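Local coordinates for homoserine dehydrogenase (PDB 3ING), which probably catalyses the NADP-dependent interconversion of aspartate semialdehyde and homoserine on the route to threonine and methionine, and is seen here with bound NADPH, at residues Ile5-Gly16 with Leu78-Cys89; Leu17-Arg28 with Ile54-Glu62. One frame throughout, in Å; residues are numbered along the deposited sequence. Where two conformers were deposited one is given.

Contact 1: Ile5-Gly16 with Leu78-Cys89. With NDP (NADPH dihydro-nicotinamide-adenine-dinucleotide phosphate), chain C.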
loop_
_atom_site.group_PDB
_atom_site.type_symbol
_atom_site.label_atom_id
_atom_site.label_comp_id
_atom_site.label_asym_id
_atom_site.label_seq_id
_atom_site.Cartn_x
_atom_site.Cartn_y
_atom_site.Cartn_z
ATOM N N ILE A 5 6.970 -22.611 -3.217
ATOM C CA ILE A 5 6.623 -22.583 -1.786
ATOM C C ILE A 5 5.549 -23.625 -1.562
ATOM O O ILE A 5 4.589 -23.725 -2.324
ATOM C CB ILE A 5 6.259 -21.150 -1.241
ATOM C CG1 ILE A 5 6.169 -21.200 0.303
ATOM C CG2 ILE A 5 4.994 -20.631 -1.836
ATOM C CD1 ILE A 5 5.979 -19.843 1.031
ATOM N N ARG A 6 5.747 -24.432 -0.527
ATOM C CA ARG A 6 4.840 -25.507 -0.209
ATOM C C ARG A 6 3.949 -25.057 0.937
ATOM O O ARG A 6 4.462 -24.613 1.979
ATOM C CB ARG A 6 5.617 -26.729 0.203
ATOM C CG ARG A 6 6.537 -27.333 -0.918
ATOM C CD ARG A 6 7.584 -28.262 -0.331
ATOM N NE ARG A 6 8.421 -27.543 0.637
ATOM C CZ ARG A 6 9.335 -28.108 1.430
ATOM N NH1 ARG A 6 9.581 -29.416 1.375
ATOM N NH2 ARG A 6 10.018 -27.355 2.279
ATOM N N ILE A 7 2.628 -25.152 0.743
ATOM C CA ILE A 7 1.689 -24.727 1.788
ATOM C C ILE A 7 0.707 -25.829 2.188
ATOM O O ILE A 7 0.462 -26.828 1.453
ATOM C CB ILE A 7 0.908 -23.429 1.404
ATOM C CG1 ILE A 7 -0.345 -23.775 0.547
ATOM C CG2 ILE A 7 1.871 -22.416 0.756
ATOM C CD1 ILE A 7 -1.172 -22.638 0.171
ATOM N N ILE A 8 0.189 -25.649 3.396
ATOM C CA ILE A 8 -0.885 -26.459 3.920
ATOM C C ILE A 8 -2.031 -25.491 4.157
ATOM O O ILE A 8 -1.841 -24.441 4.777
ATOM C CB ILE A 8 -0.496 -27.162 5.235
ATOM C CG1 ILE A 8 0.480 -28.330 4.951
ATOM C CG2 ILE A 8 -1.736 -27.664 5.921
ATOM C CD1 ILE A 8 1.264 -28.816 6.206
ATOM N N LEU A 9 -3.219 -25.829 3.656
ATOM C CA LEU A 9 -4.374 -24.948 3.775
ATOM C C LEU A 9 -5.434 -25.580 4.683
ATOM O O LEU A 9 -5.976 -26.606 4.347
ATOM C CB LEU A 9 -5.005 -24.694 2.401
ATOM C CG LEU A 9 -6.276 -23.820 2.361
ATOM C CD1 LEU A 9 -5.997 -22.450 3.078
ATOM C CD2 LEU A 9 -6.833 -23.606 0.926
HETATM N N MSE A 10 -5.776 -24.900 5.767
HETATM C CA MSE A 10 -6.797 -25.341 6.679
HETATM C C MSE A 10 -8.046 -24.492 6.443
HETATM O O MSE A 10 -8.007 -23.293 6.676
HETATM C CB MSE A 10 -6.353 -25.110 8.115
HETATM C CG MSE A 10 -5.136 -25.855 8.590
HETATM SE SE MSE A 10 -5.617 -27.562 9.329
HETATM C CE MSE A 10 -6.868 -27.195 10.738
ATOM N N GLY A 11 -9.130 -25.110 5.978
ATOM C CA GLY A 11 -10.370 -24.386 5.688
ATOM C C GLY A 11 -10.485 -24.050 4.231
ATOM O O GLY A 11 -9.615 -23.395 3.670
ATOM N N THR A 12 -11.559 -24.529 3.617
ATOM C CA THR A 12 -11.835 -24.370 2.184
ATOM C C THR A 12 -13.284 -23.921 1.935
ATOM O O THR A 12 -14.021 -24.505 1.085
ATOM C CB THR A 12 -11.560 -25.664 1.442
ATOM O OG1 THR A 12 -12.033 -26.750 2.240
ATOM C CG2 THR A 12 -10.052 -25.823 1.225
ATOM N N GLY A 13 -13.672 -22.881 2.671
ATOM C CA GLY A 13 -14.986 -22.273 2.530
ATOM C C GLY A 13 -14.936 -21.107 1.561
ATOM O O GLY A 13 -14.195 -21.144 0.581
ATOM N N ASN A 14 -15.711 -20.061 1.829
ATOM C CA ASN A 14 -15.765 -18.883 0.960
ATOM C C ASN A 14 -14.378 -18.369 0.634
ATOM O O ASN A 14 -14.047 -18.084 -0.516
ATOM C CB ASN A 14 -16.561 -17.758 1.628
ATOM C CG ASN A 14 -18.027 -18.069 1.729
ATOM O OD1 ASN A 14 -18.459 -19.090 1.248
ATOM N ND2 ASN A 14 -18.788 -17.225 2.397
ATOM N N VAL A 15 -13.553 -18.251 1.654
ATOM C CA VAL A 15 -12.237 -17.664 1.450
ATOM C C VAL A 15 -11.235 -18.731 0.978
ATOM O O VAL A 15 -10.558 -18.546 -0.006
ATOM C CB VAL A 15 -11.705 -16.966 2.744
ATOM C CG1 VAL A 15 -10.262 -16.546 2.563
ATOM C CG2 VAL A 15 -12.577 -15.746 3.150
ATOM N N GLY A 16 -11.141 -19.841 1.701
ATOM C CA GLY A 16 -10.202 -20.900 1.355
ATOM C C GLY A 16 -10.364 -21.519 -0.027
ATOM O O GLY A 16 -9.362 -21.780 -0.707
ATOM N N LEU A 78 -2.222 -33.420 8.723
ATOM C CA LEU A 78 -1.577 -32.698 7.626
ATOM C C LEU A 78 -0.075 -32.541 7.806
ATOM O O LEU A 78 0.600 -32.069 6.932
ATOM C CB LEU A 78 -2.244 -31.330 7.473
ATOM C CG LEU A 78 -3.752 -31.382 7.175
ATOM C CD1 LEU A 78 -4.363 -30.003 7.172
ATOM C CD2 LEU A 78 -3.997 -32.077 5.834
HETATM N N MSE A 79 0.468 -32.987 8.909
HETATM C CA MSE A 79 1.876 -32.744 9.185
HETATM C C MSE A 79 2.811 -33.815 8.608
HETATM O O MSE A 79 4.010 -33.802 8.885
HETATM C CB MSE A 79 2.077 -32.620 10.686
HETATM C CG MSE A 79 1.229 -31.536 11.310
HETATM SE SE MSE A 79 1.898 -29.769 10.868
HETATM C CE MSE A 79 0.188 -28.724 10.776
ATOM N N GLY A 80 2.274 -34.717 7.790
ATOM C CA GLY A 80 3.092 -35.717 7.122
ATOM C C GLY A 80 3.914 -35.228 5.936
ATOM O O GLY A 80 4.835 -35.918 5.475
ATOM N N GLU A 81 3.581 -34.062 5.410
ATOM C CA GLU A 81 4.318 -33.532 4.288
ATOM C C GLU A 81 5.104 -32.324 4.733
ATOM O O GLU A 81 4.606 -31.490 5.497
ATOM C CB GLU A 81 3.361 -33.112 3.160
ATOM C CG GLU A 81 2.619 -34.278 2.492
ATOM C CD GLU A 81 3.527 -35.190 1.665
ATOM O OE1 GLU A 81 4.552 -34.705 1.111
ATOM O OE2 GLU A 81 3.188 -36.392 1.555
ATOM N N ALA A 82 6.309 -32.221 4.207
ATOM C CA ALA A 82 7.144 -31.054 4.390
ATOM C C ALA A 82 6.471 -29.867 3.706
ATOM O O ALA A 82 6.104 -29.966 2.543
ATOM C CB ALA A 82 8.526 -31.310 3.779
ATOM N N ALA A 83 6.351 -28.755 4.428
ATOM C CA ALA A 83 5.737 -27.524 3.939
ATOM C C ALA A 83 6.497 -26.341 4.537
ATOM O O ALA A 83 7.162 -26.467 5.557
ATOM C CB ALA A 83 4.274 -27.454 4.340
ATOM N N ASP A 84 6.365 -25.191 3.904
ATOM C CA ASP A 84 6.990 -23.965 4.389
ATOM C C ASP A 84 6.020 -23.088 5.196
ATOM O O ASP A 84 6.449 -22.260 5.997
ATOM C CB ASP A 84 7.408 -23.203 3.169
ATOM C CG ASP A 84 8.321 -24.047 2.272
ATOM O OD1 ASP A 84 9.391 -24.427 2.784
ATOM O OD2 ASP A 84 7.955 -24.354 1.118
ATOM N N LEU A 85 4.726 -23.280 4.966
ATOM C CA LEU A 85 3.728 -22.347 5.452
ATOM C C LEU A 85 2.376 -22.994 5.675
ATOM O O LEU A 85 1.935 -23.822 4.869
ATOM C CB LEU A 85 3.655 -21.262 4.372
ATOM C CG LEU A 85 2.909 -19.951 4.387
ATOM C CD1 LEU A 85 3.662 -18.925 3.481
ATOM C CD2 LEU A 85 1.517 -20.190 3.896
ATOM N N LEU A 86 1.729 -22.642 6.790
ATOM C CA LEU A 86 0.360 -23.046 7.077
ATOM C C LEU A 86 -0.550 -21.845 6.860
ATOM O O LEU A 86 -0.219 -20.730 7.274
ATOM C CB LEU A 86 0.191 -23.537 8.519
ATOM C CG LEU A 86 -1.287 -23.720 8.934
ATOM C CD1 LEU A 86 -1.818 -25.133 8.610
ATOM C CD2 LEU A 86 -1.456 -23.386 10.393
ATOM N N VAL A 87 -1.676 -22.070 6.185
ATOM C CA VAL A 87 -2.651 -21.032 5.927
ATOM C C VAL A 87 -3.943 -21.389 6.678
ATOM O O VAL A 87 -4.500 -22.481 6.518
ATOM C CB VAL A 87 -2.934 -20.897 4.433
ATOM C CG1 VAL A 87 -3.948 -19.728 4.189
ATOM C CG2 VAL A 87 -1.630 -20.728 3.646
ATOM N N ASP A 88 -4.383 -20.470 7.533
ATOM C CA ASP A 88 -5.594 -20.644 8.336
ATOM C C ASP A 88 -6.758 -19.861 7.773
ATOM O O ASP A 88 -6.797 -18.645 7.894
ATOM C CB ASP A 88 -5.340 -20.187 9.768
ATOM C CG ASP A 88 -6.525 -20.413 10.685
ATOM O OD1 ASP A 88 -7.481 -21.053 10.242
ATOM O OD2 ASP A 88 -6.483 -19.962 11.874
ATOM N N CYS A 89 -7.667 -20.567 7.107
ATOM C CA CYS A 89 -8.907 -19.998 6.661
ATOM C C CYS A 89 -10.100 -20.660 7.387
ATOM O O CYS A 89 -11.196 -20.837 6.809
ATOM C CB CYS A 89 -9.036 -20.175 5.146
ATOM S SG CYS A 89 -7.860 -19.140 4.215
HETATM P PA NDP C . -16.529 -20.585 5.930
HETATM O O1A NDP C . -17.149 -20.350 4.613
HETATM O O2A NDP C . -17.439 -20.987 7.029
HETATM O O5B NDP C . -15.394 -21.721 5.819
HETATM C C5B NDP C . -14.683 -22.275 6.907
HETATM C C4B NDP C . -13.883 -23.486 6.452
HETATM O O4B NDP C . -13.245 -24.117 7.532
HETATM C C3B NDP C . -14.783 -24.582 5.865
HETATM O O3B NDP C . -14.064 -25.392 4.948
HETATM C C2B NDP C . -15.155 -25.382 7.067
HETATM O O2B NDP C . -15.541 -26.699 6.789
HETATM C C1B NDP C . -13.823 -25.399 7.770
HETATM N N9A NDP C . -13.885 -25.625 9.208
HETATM C C8A NDP C . -14.842 -25.296 10.128
HETATM N N7A NDP C . -14.379 -25.676 11.361
HETATM C C5A NDP C . -13.164 -26.222 11.208
HETATM C C6A NDP C . -12.306 -26.768 12.140
HETATM N N6A NDP C . -12.483 -26.534 13.438
HETATM N N1A NDP C . -11.136 -27.232 11.656
HETATM C C2A NDP C . -10.808 -27.232 10.316
HETATM N N3A NDP C . -11.652 -26.684 9.368
HETATM C C4A NDP C . -12.822 -26.189 9.866
HETATM O O3 NDP C . -15.702 -19.283 6.382
HETATM P PN NDP C . -15.098 -18.152 5.412
HETATM O O1N NDP C . -16.189 -17.206 5.027
HETATM O O2N NDP C . -14.309 -18.859 4.356
HETATM O O5D NDP C . -14.096 -17.335 6.394
HETATM C C5D NDP C . -12.922 -18.047 6.785
HETATM C C4D NDP C . -12.098 -17.168 7.721
HETATM O O4D NDP C . -11.747 -16.001 7.012
HETATM C C3D NDP C . -12.845 -16.697 8.940
HETATM O O3D NDP C . -12.073 -16.791 10.143
HETATM C C2D NDP C . -13.228 -15.267 8.613
HETATM O O2D NDP C . -13.378 -14.465 9.754
HETATM C C1D NDP C . -12.057 -14.836 7.761
HETATM N N1N NDP C . -12.343 -13.700 6.902
HETATM C C2N NDP C . -13.380 -13.774 6.009
HETATM C C3N NDP C . -13.819 -12.669 5.294
HETATM C C7N NDP C . -14.846 -12.858 4.243
HETATM O O7N NDP C . -14.724 -12.060 3.128
HETATM N N7N NDP C . -15.755 -13.822 4.302
HETATM C C4N NDP C . -12.961 -11.412 5.196
HETATM C C5N NDP C . -11.830 -11.452 6.185
HETATM C C6N NDP C . -11.560 -12.574 6.965
HETATM P P2B NDP C . -16.700 -27.079 5.748
HETATM O O1X NDP C . -16.832 -28.550 6.033
HETATM O O2X NDP C . -16.366 -26.640 4.292
HETATM O O3X NDP C . -17.885 -26.305 6.232
HETATM O O HOH W 1 -12.398 -20.802 4.195
#
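C89 N donates to M10 O at 2.8 Å where strands 5-10 and 85-88, paired in parallel at the centre of the Rossmann sheet, run out toward the cofactor. Just past M10 the chain enters the glycine-rich turn of the G11, G13, G16 pattern, where a CB on G13 would collide with NADPH O5B. The amides of T12, N14 and V15 bind the cofactor, V15 N reaching NADPH O2N at 2.9 Å. One water ties both segments to it, accepting from G13 N and G16 N and donating to C89 O and to NADPH O2N. The selenomethionine chain of M10 bends at chi2 (-89°), which sets SE against L78 CD1 at 3.5 Å, and again at chi3, which takes CE to adenine C2A. Behind this first shell the strand bonds continue: M10 N gives to V87 O, V87 N to I8 O, and I8 N to L85 O. I8 CG2 rests on L78 CD1 on the M10 face of the sheet; on the other face L9 CD1 packs on V87 CG1, and helix 306-321 covers I7 and V87. At the start of the pair R6 grips D84 side-on, from above the carboxylate plane. A leucine in place of R6 would probably leave the D84 carboxylate without its charged mate and OD1 without the NH2 bond, with the backbone N still on OD2. R6 NH2 meets D84 OD1 at 3.0 Å, R6 NE reaches D84 OD2 in a longer bond of 3.3 Å, and R6 N takes the anti lone pair of D84 OD2 at 2.8 Å.

Contact 2: Leu17-Arg28 with Ile54-Glu62. With NDP (NADPH dihydro-nicotinamide-adenine-dinucleotide phosphate), chain C.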
loop_
_atom_site.group_PDB
_atom_site.type_symbol
_atom_site.label_atom_id
_atom_site.label_comp_id
_atom_site.label_asym_id
_atom_site.label_seq_id
_atom_site.Cartn_x
_atom_site.Cartn_y
_atom_site.Cartn_z
ATOM N N LEU A 17 -11.593 -21.722 -0.509
ATOM C CA LEU A 17 -11.718 -22.265 -1.876
ATOM C C LEU A 17 -11.204 -21.229 -2.888
ATOM O O LEU A 17 -10.576 -21.594 -3.861
ATOM C CB LEU A 17 -13.139 -22.700 -2.174
ATOM C CG LEU A 17 -13.364 -23.650 -3.342
ATOM C CD1 LEU A 17 -12.483 -24.913 -3.240
ATOM C CD2 LEU A 17 -14.858 -24.026 -3.437
ATOM N N ASN A 18 -11.438 -19.942 -2.634
ATOM C CA ASN A 18 -10.902 -18.882 -3.499
ATOM C C ASN A 18 -9.389 -18.780 -3.416
ATOM O O ASN A 18 -8.726 -18.348 -4.359
ATOM C CB ASN A 18 -11.551 -17.521 -3.171
ATOM C CG ASN A 18 -12.904 -17.343 -3.840
ATOM O OD1 ASN A 18 -13.045 -17.671 -5.004
ATOM N ND2 ASN A 18 -13.897 -16.848 -3.093
ATOM N N VAL A 19 -8.834 -19.147 -2.268
ATOM C CA VAL A 19 -7.385 -19.182 -2.147
ATOM C C VAL A 19 -6.804 -20.230 -3.123
ATOM O O VAL A 19 -5.855 -19.956 -3.876
ATOM C CB VAL A 19 -6.922 -19.428 -0.684
ATOM C CG1 VAL A 19 -5.477 -19.871 -0.661
ATOM C CG2 VAL A 19 -7.122 -18.137 0.210
ATOM N N LEU A 20 -7.442 -21.394 -3.177
ATOM C CA LEU A 20 -7.050 -22.417 -4.127
ATOM C C LEU A 20 -7.243 -21.930 -5.567
ATOM O O LEU A 20 -6.401 -22.150 -6.419
ATOM C CB LEU A 20 -7.878 -23.695 -3.898
ATOM C CG LEU A 20 -7.613 -24.512 -2.633
ATOM C CD1 LEU A 20 -8.432 -25.801 -2.619
ATOM C CD2 LEU A 20 -6.128 -24.827 -2.498
ATOM N N ARG A 21 -8.353 -21.264 -5.844
ATOM C CA ARG A 21 -8.594 -20.778 -7.206
ATOM C C ARG A 21 -7.497 -19.826 -7.638
ATOM O O ARG A 21 -6.962 -19.956 -8.753
ATOM C CB ARG A 21 -9.946 -20.071 -7.314
ATOM C CG ARG A 21 -11.174 -21.002 -7.251
ATOM C CD ARG A 21 -12.509 -20.267 -7.438
ATOM N NE ARG A 21 -13.636 -21.183 -7.242
ATOM C CZ ARG A 21 -14.477 -21.180 -6.213
ATOM N NH1 ARG A 21 -14.392 -20.283 -5.244
ATOM N NH2 ARG A 21 -15.458 -22.063 -6.184
ATOM N N ILE A 22 -7.140 -18.886 -6.761
ATOM C CA ILE A 22 -6.098 -17.896 -7.071
ATOM C C ILE A 22 -4.750 -18.556 -7.259
ATOM O O ILE A 22 -4.045 -18.255 -8.212
ATOM C CB ILE A 22 -6.051 -16.762 -6.012
ATOM C CG1 ILE A 22 -7.339 -15.933 -6.136
ATOM C CG2 ILE A 22 -4.817 -15.834 -6.208
ATOM C CD1 ILE A 22 -7.566 -14.874 -5.081
ATOM N N ILE A 23 -4.415 -19.510 -6.398
ATOM C CA ILE A 23 -3.163 -20.245 -6.524
ATOM C C ILE A 23 -3.125 -21.009 -7.838
ATOM O O ILE A 23 -2.119 -21.002 -8.558
ATOM C CB ILE A 23 -2.928 -21.226 -5.322
ATOM C CG1 ILE A 23 -2.688 -20.425 -4.043
ATOM C CG2 ILE A 23 -1.766 -22.257 -5.677
ATOM C CD1 ILE A 23 -2.634 -21.236 -2.727
ATOM N N ASP A 24 -4.236 -21.631 -8.191
ATOM C CA ASP A 24 -4.278 -22.418 -9.402
ATOM C C ASP A 24 -4.104 -21.517 -10.655
ATOM O O ASP A 24 -3.345 -21.846 -11.588
ATOM C CB ASP A 24 -5.574 -23.191 -9.482
ATOM C CG ASP A 24 -5.522 -24.269 -10.535
ATOM O OD1 ASP A 24 -4.471 -24.934 -10.651
ATOM O OD2 ASP A 24 -6.533 -24.452 -11.230
ATOM N N ALA A 25 -4.748 -20.361 -10.644
ATOM C CA ALA A 25 -4.657 -19.419 -11.763
ATOM C C ALA A 25 -3.243 -18.896 -11.827
ATOM O O ALA A 25 -2.673 -18.763 -12.893
ATOM C CB ALA A 25 -5.670 -18.279 -11.591
ATOM N N SER A 26 -2.667 -18.656 -10.663
ATOM C CA SER A 26 -1.311 -18.132 -10.573
ATOM C C SER A 26 -0.285 -19.083 -11.116
ATOM O O SER A 26 0.605 -18.694 -11.865
ATOM C CB SER A 26 -0.959 -17.836 -9.128
ATOM O OG SER A 26 0.428 -17.545 -9.032
ATOM N N ASN A 27 -0.391 -20.336 -10.697
ATOM C CA ASN A 27 0.511 -21.357 -11.162
ATOM C C ASN A 27 0.438 -21.485 -12.683
ATOM O O ASN A 27 1.440 -21.769 -13.317
ATOM C CB ASN A 27 0.200 -22.712 -10.490
ATOM C CG ASN A 27 0.598 -22.747 -9.003
ATOM O OD1 ASN A 27 1.339 -21.881 -8.508
ATOM N ND2 ASN A 27 0.098 -23.755 -8.290
ATOM N N ARG A 28 -0.748 -21.289 -13.260
ATOM C CA ARG A 28 -0.928 -21.442 -14.706
ATOM C C ARG A 28 -0.285 -20.321 -15.544
ATOM O O ARG A 28 -0.033 -20.508 -16.717
ATOM C CB ARG A 28 -2.410 -21.580 -15.034
ATOM C CG ARG A 28 -2.977 -22.886 -14.573
ATOM C CD ARG A 28 -4.490 -22.935 -14.738
ATOM N NE ARG A 28 -5.051 -24.062 -13.994
ATOM C CZ ARG A 28 -5.080 -25.322 -14.421
ATOM N NH1 ARG A 28 -4.603 -25.647 -15.617
ATOM N NH2 ARG A 28 -5.603 -26.270 -13.650
ATOM N N ILE A 54 -4.985 -29.338 -7.583
ATOM C CA ILE A 54 -5.816 -28.289 -7.012
ATOM C C ILE A 54 -7.129 -28.113 -7.733
ATOM O O ILE A 54 -8.164 -28.000 -7.089
ATOM C CB ILE A 54 -5.059 -26.905 -6.975
ATOM C CG1 ILE A 54 -3.831 -26.971 -6.057
ATOM C CG2 ILE A 54 -5.977 -25.813 -6.528
ATOM C CD1 ILE A 54 -2.828 -25.768 -6.266
ATOM N N SER A 55 -7.111 -28.076 -9.059
ATOM C CA SER A 55 -8.371 -27.883 -9.782
ATOM C C SER A 55 -9.287 -29.063 -9.537
ATOM O O SER A 55 -10.488 -28.902 -9.475
ATOM C CB SER A 55 -8.145 -27.652 -11.277
ATOM O OG SER A 55 -7.503 -28.743 -11.824
ATOM N N SER A 56 -8.717 -30.249 -9.382
ATOM C CA SER A 56 -9.527 -31.398 -9.072
ATOM C C SER A 56 -10.140 -31.282 -7.676
ATOM O O SER A 56 -11.295 -31.641 -7.461
ATOM C CB SER A 56 -8.719 -32.667 -9.182
ATOM O OG SER A 56 -9.604 -33.723 -9.302
ATOM N N ILE A 57 -9.381 -30.764 -6.724
ATOM C CA ILE A 57 -9.897 -30.559 -5.377
ATOM C C ILE A 57 -10.984 -29.489 -5.379
ATOM O O ILE A 57 -12.002 -29.628 -4.707
ATOM C CB ILE A 57 -8.768 -30.187 -4.393
ATOM C CG1 ILE A 57 -7.872 -31.429 -4.163
ATOM C CG2 ILE A 57 -9.351 -29.656 -3.098
ATOM C CD1 ILE A 57 -6.559 -31.150 -3.474
ATOM N N ILE A 58 -10.771 -28.411 -6.129
ATOM C CA ILE A 58 -11.791 -27.364 -6.240
ATOM C C ILE A 58 -13.105 -27.960 -6.801
ATOM O O ILE A 58 -14.202 -27.749 -6.255
ATOM C CB ILE A 58 -11.322 -26.225 -7.131
ATOM C CG1 ILE A 58 -10.190 -25.433 -6.457
ATOM C CG2 ILE A 58 -12.497 -25.284 -7.449
ATOM C CD1 ILE A 58 -9.416 -24.550 -7.452
ATOM N N SER A 59 -12.978 -28.735 -7.874
ATOM C CA SER A 59 -14.126 -29.329 -8.508
ATOM C C SER A 59 -14.885 -30.262 -7.555
ATOM O O SER A 59 -16.123 -30.236 -7.509
ATOM C CB SER A 59 -13.704 -30.032 -9.794
ATOM O OG SER A 59 -14.755 -30.807 -10.322
ATOM N N ASN A 60 -14.147 -31.097 -6.815
ATOM C CA ASN A 60 -14.746 -32.030 -5.880
ATOM C C ASN A 60 -15.449 -31.317 -4.715
ATOM O O ASN A 60 -16.519 -31.735 -4.280
ATOM C CB ASN A 60 -13.709 -32.996 -5.311
ATOM C CG ASN A 60 -14.349 -34.158 -4.571
ATOM O OD1 ASN A 60 -14.213 -34.305 -3.354
ATOM N ND2 ASN A 60 -15.100 -34.962 -5.300
ATOM N N LYS A 61 -14.845 -30.268 -4.191
ATOM C CA LYS A 61 -15.473 -29.474 -3.140
ATOM C C LYS A 61 -16.748 -28.765 -3.626
ATOM O O LYS A 61 -17.773 -28.795 -2.956
ATOM C CB LYS A 61 -14.468 -28.446 -2.643
ATOM C CG LYS A 61 -14.898 -27.585 -1.443
ATOM C CD LYS A 61 -15.353 -28.425 -0.231
ATOM C CE LYS A 61 -15.621 -27.535 0.953
ATOM N NZ LYS A 61 -16.097 -28.319 2.168
ATOM N N GLU A 62 -16.666 -28.108 -4.770
ATOM C CA GLU A 62 -17.835 -27.467 -5.390
ATOM C C GLU A 62 -18.991 -28.413 -5.636
ATOM O O GLU A 62 -20.166 -28.084 -5.377
ATOM C CB GLU A 62 -17.475 -26.848 -6.739
ATOM C CG GLU A 62 -16.680 -25.548 -6.656
ATOM C CD GLU A 62 -16.166 -25.056 -8.017
ATOM O OE1 GLU A 62 -16.268 -25.814 -9.014
ATOM O OE2 GLU A 62 -15.626 -23.910 -8.092
HETATM P PA NDP C . -16.529 -20.585 5.930
HETATM O O1A NDP C . -17.149 -20.350 4.613
HETATM O O2A NDP C . -17.439 -20.987 7.029
HETATM O O5B NDP C . -15.394 -21.721 5.819
HETATM C C5B NDP C . -14.683 -22.275 6.907
HETATM C C4B NDP C . -13.883 -23.486 6.452
HETATM O O4B NDP C . -13.245 -24.117 7.532
HETATM C C3B NDP C . -14.783 -24.582 5.865
HETATM O O3B NDP C . -14.064 -25.392 4.948
HETATM C C2B NDP C . -15.155 -25.382 7.067
HETATM O O2B NDP C . -15.541 -26.699 6.789
HETATM C C1B NDP C . -13.823 -25.399 7.770
HETATM N N9A NDP C . -13.885 -25.625 9.208
HETATM C C8A NDP C . -14.842 -25.296 10.128
HETATM N N7A NDP C . -14.379 -25.676 11.361
HETATM C C5A NDP C . -13.164 -26.222 11.208
HETATM C C6A NDP C . -12.306 -26.768 12.140
HETATM N N6A NDP C . -12.483 -26.534 13.438
HETATM N N1A NDP C . -11.136 -27.232 11.656
HETATM C C2A NDP C . -10.808 -27.232 10.316
HETATM N N3A NDP C . -11.652 -26.684 9.368
HETATM C C4A NDP C . -12.822 -26.189 9.866
HETATM O O3 NDP C . -15.702 -19.283 6.382
HETATM P PN NDP C . -15.098 -18.152 5.412
HETATM O O1N NDP C . -16.189 -17.206 5.027
HETATM O O2N NDP C . -14.309 -18.859 4.356
HETATM O O5D NDP C . -14.096 -17.335 6.394
HETATM C C5D NDP C . -12.922 -18.047 6.785
HETATM C C4D NDP C . -12.098 -17.168 7.721
HETATM O O4D NDP C . -11.747 -16.001 7.012
HETATM C C3D NDP C . -12.845 -16.697 8.940
HETATM O O3D NDP C . -12.073 -16.791 10.143
HETATM C C2D NDP C . -13.228 -15.267 8.613
HETATM O O2D NDP C . -13.378 -14.465 9.754
HETATM C C1D NDP C . -12.057 -14.836 7.761
HETATM N N1N NDP C . -12.343 -13.700 6.902
HETATM C C2N NDP C . -13.380 -13.774 6.009
HETATM C C3N NDP C . -13.819 -12.669 5.294
HETATM C C7N NDP C . -14.846 -12.858 4.243
HETATM O O7N NDP C . -14.724 -12.060 3.128
HETATM N N7N NDP C . -15.755 -13.822 4.302
HETATM C C4N NDP C . -12.961 -11.412 5.196
HETATM C C5N NDP C . -11.830 -11.452 6.185
HETATM C C6N NDP C . -11.560 -12.574 6.965
HETATM P P2B NDP C . -16.700 -27.079 5.748
HETATM O O1X NDP C . -16.832 -28.550 6.033
HETATM O O2X NDP C . -16.366 -26.640 4.292
HETATM O O3X NDP C . -17.885 -26.305 6.232
HETATM O O HOH W 2 -13.887 -22.638 -9.701
HETATM O O HOH W 3 -4.678 -27.841 -10.819
#
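L17 meets I58 and K61 at the start of the antiparallel packing of helix 17-28 on helix 54-62, two helices on the same face of the Rossmann sheet, their axes 9.7 Å apart at an angle of 149°. L17 turns CG away from the backbone N (chi1 -162°), which brings CD1 to I58 CA and CG1, while CD2 lies against E62 CG and K61 CG. N18 OD1 takes an N-H from R21 NH1. One turn on from L17, L20 wedges between three isoleucines: its CB touches I54 CG2 and I58 CG1, and its side chain crosses that of I57 at about a right angle, CD1 touching CG2; strands 4-10 and 34-41 lie beneath it. R21 stretches out from CG to NE and reaches E62 in a salt bridge, R21 NH2 to E62 OE2 2.7 Å, nearly straight and using the anti lone pair. The two flat groups are nearly coplanar, 28° apart. A water joins R21 NE to E62 OE2, so with N18 several bonds fix the guanidinium's rotation. I23 CG2 meets I54 CD1 at 3.7 Å, part of a knob-into-hole arrangement in which I54 sits among L20, I23, D24 and N27. D24 brings OD2 against S55 CB, and a second water links D24 OD1 to S55 N. N27 sends its ND2 to I35 O. R28 NE and R28 NH2 both bind D24 OD2, each at 3.2 Å. At the far end of the second segment K61, also paired with D42, bends at chi2 and carries NZ to the cofactor's 2'-phosphate, K61 NZ lying 2.7 Å from NADPH O2X.

Overall arrangement
Contacts 1 and 2 lie about 13 Å apart, centre to centre, within the NAD-binding domain. They share helix 14-29, whose first turn belongs to contact 1 and whose remainder packs in contact 2. Along the chain the order is strand 4-10, helix 14-29, strands 34-41 and 46-48, helix 54-64 and strand 85-88, so both segments of contact 2 fall between those of contact 1. Contact 1 builds the parallel centre of a mixed sheet; contact 2 layers two helices over one face of it. They meet where I7 CD1 packs on I23 CD1, L9 CD2 on L20 CD2 and T12 O on K61 CE. Both reach NADPH, contact 1 at the diphosphate and the adenosine ribose, contact 2 at the 2'-phosphate.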